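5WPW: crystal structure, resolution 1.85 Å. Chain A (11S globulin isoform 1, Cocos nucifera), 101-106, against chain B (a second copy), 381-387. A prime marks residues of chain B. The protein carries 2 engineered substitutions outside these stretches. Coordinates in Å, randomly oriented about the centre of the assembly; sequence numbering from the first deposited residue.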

# COMPACT_ATOMS: atom_id res chain seq x y z
N ARG A 101 41.55 -11.84 -0.96
CA ARG A 101 41.57 -13.08 -0.19
C ARG A 101 40.20 -13.77 -0.15
O ARG A 101 40.09 -14.96 -0.44
CB ARG A 101 42.06 -12.81 1.23
CG ARG A 101 41.93 -14.03 2.12
CD ARG A 101 42.56 -13.85 3.48
NE ARG A 101 41.78 -12.99 4.38
CZ ARG A 101 40.55 -13.25 4.82
NH1 ARG A 101 39.90 -14.35 4.45
NH2 ARG A 101 39.97 -12.39 5.64
N ASP A 102 39.17 -13.02 0.21
CA ASP A 102 37.82 -13.57 0.32
C ASP A 102 36.85 -12.42 0.12
O ASP A 102 37.14 -11.27 0.46
CB ASP A 102 37.63 -14.26 1.69
CG ASP A 102 36.51 -15.34 1.71
OD1 ASP A 102 35.81 -15.55 0.70
OD2 ASP A 102 36.30 -15.97 2.79
N GLU A 103 35.71 -12.71 -0.51
CA GLU A 103 34.60 -11.76 -0.47
C GLU A 103 33.32 -12.58 -0.55
O GLU A 103 33.25 -13.57 -1.29
CB GLU A 103 34.68 -10.72 -1.59
CG GLU A 103 34.10 -11.17 -2.90
CD GLU A 103 33.85 -10.04 -3.87
OE1 GLU A 103 33.64 -10.34 -5.07
OE2 GLU A 103 33.86 -8.86 -3.44
N HIS A 104 32.33 -12.18 0.22
CA HIS A 104 31.08 -12.90 0.24
C HIS A 104 30.02 -11.98 0.81
O HIS A 104 30.30 -10.84 1.21
CB HIS A 104 31.20 -14.20 1.04
CG HIS A 104 31.73 -14.01 2.42
ND1 HIS A 104 30.93 -13.67 3.49
CD2 HIS A 104 32.99 -14.14 2.92
CE1 HIS A 104 31.67 -13.57 4.58
NE2 HIS A 104 32.92 -13.86 4.26
N GLN A 105 28.79 -12.47 0.85
CA GLN A 105 27.74 -11.67 1.44
C GLN A 105 27.83 -11.74 2.96
O GLN A 105 28.57 -12.55 3.54
CB GLN A 105 26.36 -12.11 0.96
CG GLN A 105 26.08 -11.65 -0.46
CD GLN A 105 24.64 -11.84 -0.85
OE1 GLN A 105 23.75 -11.87 0.01
NE2 GLN A 105 24.38 -11.95 -2.15
N LYS A 106 27.05 -10.86 3.59
CA LYS A 106 27.11 -10.68 5.04
C LYS A 106 26.65 -11.94 5.75
O LYS A 106 25.75 -12.65 5.29
CB LYS A 106 26.24 -9.49 5.43
CG LYS A 106 24.83 -9.55 4.84
CD LYS A 106 24.04 -8.26 5.08
CE LYS A 106 24.35 -7.19 4.02
NZ LYS A 106 23.39 -6.04 4.11
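Chain B (381-387) LRGMPVE

The most unusual feature of this contact is a proline laid flat on a histidine: CG of Pro385′ sits 3.6 Å from the centroid of the His104 ring and 11° off the ring normal, a CH-pi contact over one face. His104 has chi1 at 54° (p) and chi2 at 84°, and its ND1 donates a hydrogen bond of 2.6 Å to the backbone O of Gln105, while NE2 is satisfied elsewhere in the structure. The ring is fixed by these bonds, and Pro385′ packs over one of its faces.

Chain B reaches this point by a change of backbone. Leu381′ to Met384′ form a type I beta turn, closed by a 3.1 Å hydrogen bond from Met384′ N to Leu381′ O; Met384′ and Pro385′ then run extended, with psi near 143° in both, and Pro385′ takes the N-cap position of the helix that begins at Val386′. From Asp102 onward chain A is extended, with a strand from Asp102 to His104. The two stretches run in opposite directions: the CA of His104 lies 4.4 Å from the CA of Gly383′, whereas the CA of Asp102 is 6.6 Å from that of Val386′, so the backbones are closer at the turn than at the start of the helix.

Each end of this register is tied by a backbone NH. At the turn, Gln105 N donates to Gly383′ O at 2.8 Å and 173°, a short and nearly straight bond. The same Gly383′ O lies 3.2 Å from CB of His104. Gly383′ has no side chain, and an ideal CB there would fall 3.4 Å from NE2 of Gln105, about van der Waals contact, so this distance alone shows no clash. At the helix start, Val386′ N donates a weak hydrogen bond to Asp102 OD1, long at 3.3 Å but straight at 173°. Asp102 also serves the next amide through water 1, which donates to OD2 of Asp102 at 2.6 Å and accepts from N of Glu387′ at 3.0 Å. One carboxylate thus addresses two successive NH groups of the first helical residues, one directly and one through water.

The strand alternates in the direction of its CA-to-CB bonds: toward chain B at Asp102 and His104, away at Glu103, whose end nevertheless comes nearer and forms a salt bridge, OE1 to NH2 of Arg382′ at 2.5 Å. The carboxylate oxygen approaches the guanidinium at its edge, near its plane, where the N-H bonds point.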

# COMPACT_ATOMS: atom_id res chain seq x y z
N LEU B 381 26.84 -18.77 -5.69
CA LEU B 381 28.17 -19.21 -5.30
C LEU B 381 29.08 -18.03 -5.05
O LEU B 381 29.88 -18.04 -4.10
CB LEU B 381 28.75 -20.15 -6.36
CG LEU B 381 27.97 -21.48 -6.38
CD1 LEU B 381 28.69 -22.54 -7.19
CD2 LEU B 381 27.68 -21.98 -4.97
N ARG B 382 28.97 -16.97 -5.85
CA ARG B 382 29.86 -15.85 -5.60
C ARG B 382 29.59 -15.20 -4.25
O ARG B 382 30.46 -14.50 -3.72
CB ARG B 382 29.74 -14.79 -6.69
CG ARG B 382 31.02 -13.95 -6.75
CD ARG B 382 31.22 -13.26 -8.06
NE ARG B 382 30.47 -12.01 -8.13
CZ ARG B 382 30.87 -10.86 -7.58
NH1 ARG B 382 30.12 -9.78 -7.71
NH2 ARG B 382 32.01 -10.80 -6.91
N GLY B 383 28.40 -15.42 -3.68
CA GLY B 383 28.09 -14.81 -2.41
C GLY B 383 28.52 -15.59 -1.21
O GLY B 383 28.38 -15.10 -0.09
N MET B 384 29.03 -16.80 -1.41
CA MET B 384 29.36 -17.71 -0.33
C MET B 384 30.85 -17.65 -0.01
O MET B 384 31.68 -17.47 -0.92
CB MET B 384 28.98 -19.14 -0.71
CG MET B 384 27.50 -19.45 -0.41
SD MET B 384 27.07 -21.07 -1.03
CE MET B 384 25.33 -20.71 -1.41
N PRO B 385 31.22 -17.77 1.26
CA PRO B 385 32.64 -17.77 1.63
C PRO B 385 33.39 -18.92 0.96
O PRO B 385 32.88 -20.03 0.86
CB PRO B 385 32.61 -17.92 3.15
CG PRO B 385 31.23 -17.41 3.57
CD PRO B 385 30.33 -17.81 2.44
N VAL B 386 34.63 -18.64 0.55
CA VAL B 386 35.43 -19.70 -0.08
C VAL B 386 35.42 -20.97 0.77
O VAL B 386 35.30 -22.08 0.23
CB VAL B 386 36.87 -19.21 -0.35
CG1 VAL B 386 36.85 -18.02 -1.28
CG2 VAL B 386 37.58 -18.87 0.94
N GLU B 387 35.49 -20.84 2.11
CA GLU B 387 35.65 -22.04 2.93
C GLU B 387 34.36 -22.83 3.02
O GLU B 387 34.40 -24.05 3.16
CB GLU B 387 36.17 -21.69 4.33
CG GLU B 387 37.57 -21.03 4.29
CD GLU B 387 38.48 -21.41 5.46
OE1 GLU B 387 39.69 -21.15 5.34
OE2 GLU B 387 38.01 -21.95 6.49
O HOH W 1 35.79 -18.32 3.80